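Local coordinates for short chain alcohol dehydrogenase-related dehydrogenase (Sinorhizobium meliloti, PDB 3TPC), which is of uncharacterised function but belongs to the short-chain dehydrogenase/reductase family and probably acts as an oxidoreductase, at residues A149-F154 and R247-L252. Residues are numbered along the deposited sequence; the frame is centred on the assembly and turned at random.
Sequences ASIAAF and RLDGAL
A buried contact of an aliphatic chain against a guanidinium joins Ile151, just after strand 143-148, to Arg247, near the end of strand 245-248 at one edge of the chain's parallel sheet. The Ile151 side chain crosses that of Arg247 at about a right angle and lies over one face of its guanidinium, with Ile151 CD1 3.4 Å above the plane and offset toward the rim. Ile151 CG1 comes to 3.3 Å from Arg247 CZ. Ile151 CD1 also lies 3.2 Å from Asp249 OD2, so the isoleucine covers both members of an ion pair. Arg247 grips that carboxylate side-on, both bonds ending on one oxygen: Arg247 NE lies 2.7 Å and Arg247 NH2 2.9 Å from Asp249 OD2, which is met nearly along its C-O axis. The arginine chain is bent at chi3 (57°), which sets the direction in which NE leaves CD and turns toward Asp249. The other oxygen, Asp249 OD1, accepts from Ala251 N at 2.9 Å in an Asx turn that shares its residues with the type I' turn from Asp249 to Leu252. In this Rossmann-type parallel sheet of the SDR family, strand 186-193 lies between strands 143-148 and 245-248, and its Ala192 packs against both Ile151 and Phe154. Phe154 slides past the arginine in the opposite direction, Phe154 CD2 3.5 Å from Arg247 NH1, with ring and guanidinium planes 34° apart. Arg247 NH2 has a second carboxylate partner in Asp155, and an alanine in place of Arg247 would probably leave Asp155 and Asp249 without this shared positive charge and Ile151 without the flat surface it covers. On the strand side, Arg247 N donates to Glu244 OE2 of a second subunit.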
ATOM      1  N   ALA D 149      -7.623  -9.455 -10.124  1.00 23.86           N
ATOM      2  CA  ALA D 149      -7.846  -9.441  -8.678  1.00 23.55           C
ATOM      3  C   ALA D 149      -9.131  -8.667  -8.506  1.00 24.04           C
ATOM      4  O   ALA D 149     -10.132  -8.934  -9.190  1.00 25.19           O
ATOM      5  CB  ALA D 149      -6.675  -8.724  -7.950  1.00 22.65           C
ATOM      6  N   SER D 150      -9.113  -7.672  -7.641  1.00 23.26           N
ATOM      7  CA  SER D 150     -10.272  -6.808  -7.482  1.00 23.44           C
ATOM      8  C   SER D 150      -9.958  -5.757  -6.444  1.00 23.60           C
ATOM      9  O   SER D 150      -9.143  -5.975  -5.544  1.00 24.36           O
ATOM     10  CB  SER D 150     -11.498  -7.609  -6.997  1.00 23.73           C
ATOM     11  OG  SER D 150     -12.253  -6.861  -6.062  1.00 22.30           O
ATOM     12  N   ILE D 151     -10.656  -4.655  -6.528  1.00 22.56           N
ATOM     13  CA  ILE D 151     -10.576  -3.584  -5.518  1.00 23.49           C
ATOM     14  C   ILE D 151     -10.933  -4.058  -4.092  1.00 22.39           C
ATOM     15  O   ILE D 151     -10.582  -3.454  -3.115  1.00 24.01           O
ATOM     16  CB  ILE D 151     -11.496  -2.390  -6.045  1.00 22.55           C
ATOM     17  CG1 ILE D 151     -10.661  -1.190  -6.272  1.00 25.86           C
ATOM     18  CG2 ILE D 151     -12.692  -2.102  -5.261  1.00 21.19           C
ATOM     19  CD1 ILE D 151      -9.855  -1.360  -7.498  1.00 25.16           C
ATOM     20  N   ALA D 152     -11.651  -5.139  -3.975  1.00 22.62           N
ATOM     21  CA  ALA D 152     -11.962  -5.692  -2.671  1.00 23.05           C
ATOM     22  C   ALA D 152     -10.679  -6.216  -2.012  1.00 23.33           C
ATOM     23  O   ALA D 152     -10.639  -6.380  -0.806  1.00 22.89           O
ATOM     24  CB  ALA D 152     -12.956  -6.781  -2.816  1.00 22.79           C
ATOM     25  N   ALA D 153      -9.615  -6.416  -2.784  1.00 23.46           N
ATOM     26  CA  ALA D 153      -8.339  -6.826  -2.167  1.00 24.51           C
ATOM     27  C   ALA D 153      -7.764  -5.761  -1.212  1.00 25.27           C
ATOM     28  O   ALA D 153      -6.993  -6.067  -0.338  1.00 24.34           O
ATOM     29  CB  ALA D 153      -7.303  -7.253  -3.232  1.00 23.46           C
ATOM     30  N   PHE D 154      -8.162  -4.503  -1.388  1.00 26.87           N
ATOM     31  CA  PHE D 154      -7.686  -3.416  -0.532  1.00 27.13           C
ATOM     32  C   PHE D 154      -8.795  -2.719   0.227  1.00 27.63           C
ATOM     33  O   PHE D 154      -8.500  -2.021   1.161  1.00 27.84           O
ATOM     34  CB  PHE D 154      -7.007  -2.325  -1.366  1.00 27.02           C
ATOM     35  CG  PHE D 154      -6.128  -2.837  -2.414  1.00 28.54           C
ATOM     36  CD1 PHE D 154      -4.849  -3.294  -2.102  1.00 32.34           C
ATOM     37  CD2 PHE D 154      -6.550  -2.850  -3.726  1.00 29.85           C
ATOM     38  CE1 PHE D 154      -3.988  -3.788  -3.113  1.00 31.62           C
ATOM     39  CE2 PHE D 154      -5.726  -3.314  -4.714  1.00 30.89           C
ATOM     40  CZ  PHE D 154      -4.432  -3.784  -4.407  1.00 32.36           C
ATOM     41  N   ARG D 247      -5.221  -0.553 -10.195  1.00 19.26           N
ATOM     42  CA  ARG D 247      -6.650  -0.364  -9.897  1.00 20.32           C
ATOM     43  C   ARG D 247      -7.336   0.199 -11.144  1.00 20.61           C
ATOM     44  O   ARG D 247      -6.861   1.172 -11.770  1.00 17.91           O
ATOM     45  CB  ARG D 247      -6.932   0.547  -8.683  1.00 20.76           C
ATOM     46  CG  ARG D 247      -6.232   0.105  -7.321  1.00 23.89           C
ATOM     47  CD  ARG D 247      -6.467   1.134  -6.195  1.00 24.97           C
ATOM     48  NE  ARG D 247      -7.901   1.344  -5.963  1.00 27.89           N
ATOM     49  CZ  ARG D 247      -8.562   0.936  -4.884  1.00 28.02           C
ATOM     50  NH1 ARG D 247      -7.907   0.332  -3.901  1.00 28.40           N
ATOM     51  NH2 ARG D 247      -9.869   1.168  -4.769  1.00 26.11           N
ATOM     52  N   LEU D 248      -8.442  -0.442 -11.513  1.00 19.41           N
ATOM     53  CA  LEU D 248      -9.224   0.035 -12.672  1.00 19.82           C
ATOM     54  C   LEU D 248     -10.638   0.299 -12.206  1.00 18.89           C
ATOM     55  O   LEU D 248     -11.506  -0.599 -12.299  1.00 18.08           O
ATOM     56  CB  LEU D 248      -9.193  -1.016 -13.791  1.00 19.66           C
ATOM     57  CG  LEU D 248      -9.705  -0.489 -15.122  1.00 22.15           C
ATOM     58  CD1 LEU D 248      -8.972   0.773 -15.576  1.00 17.38           C
ATOM     59  CD2 LEU D 248      -9.678  -1.600 -16.175  1.00 21.96           C
ATOM     60  N   ASP D 249     -10.836   1.460 -11.592  1.00 17.66           N
ATOM     61  CA  ASP D 249     -12.003   1.609 -10.745  1.00 18.45           C
ATOM     62  C   ASP D 249     -12.703   2.969 -10.718  1.00 18.68           C
ATOM     63  O   ASP D 249     -13.587   3.174  -9.894  1.00 18.78           O
ATOM     64  CB  ASP D 249     -11.647   1.239  -9.303  1.00 19.25           C
ATOM     65  CG  ASP D 249     -10.514   2.135  -8.704  1.00 22.41           C
ATOM     66  OD1 ASP D 249     -10.163   3.166  -9.316  1.00 20.03           O
ATOM     67  OD2 ASP D 249      -9.975   1.793  -7.626  1.00 26.40           O
ATOM     68  N   GLY D 250     -12.309   3.892 -11.574  1.00 18.63           N
ATOM     69  CA  GLY D 250     -12.840   5.247 -11.496  1.00 20.31           C
ATOM     70  C   GLY D 250     -12.691   5.936 -10.157  1.00 22.11           C
ATOM     71  O   GLY D 250     -13.537   6.752  -9.779  1.00 22.45           O
ATOM     72  N   ALA D 251     -11.606   5.648  -9.426  1.00 22.90           N
ATOM     73  CA  ALA D 251     -11.353   6.323  -8.162  1.00 23.94           C
ATOM     74  C   ALA D 251     -12.348   5.953  -7.077  1.00 25.00           C
ATOM     75  O   ALA D 251     -12.432   6.647  -6.069  1.00 25.60           O
ATOM     76  CB  ALA D 251     -11.358   7.856  -8.349  1.00 24.65           C
ATOM     77  N   LEU D 252     -13.139   4.909  -7.291  1.00 26.01           N
ATOM     78  CA  LEU D 252     -14.039   4.408  -6.252  1.00 28.06           C
ATOM     79  C   LEU D 252     -13.253   3.840  -5.081  1.00 30.00           C
ATOM     80  O   LEU D 252     -12.324   3.024  -5.275  1.00 32.03           O
ATOM     81  CB  LEU D 252     -14.879   3.261  -6.803  1.00 27.47           C
ATOM     82  CG  LEU D 252     -15.637   2.342  -5.841  1.00 26.73           C
ATOM     83  CD1 LEU D 252     -16.892   3.024  -5.268  1.00 26.72           C
ATOM     84  CD2 LEU D 252     -16.025   1.069  -6.571  1.00 27.45           C
TER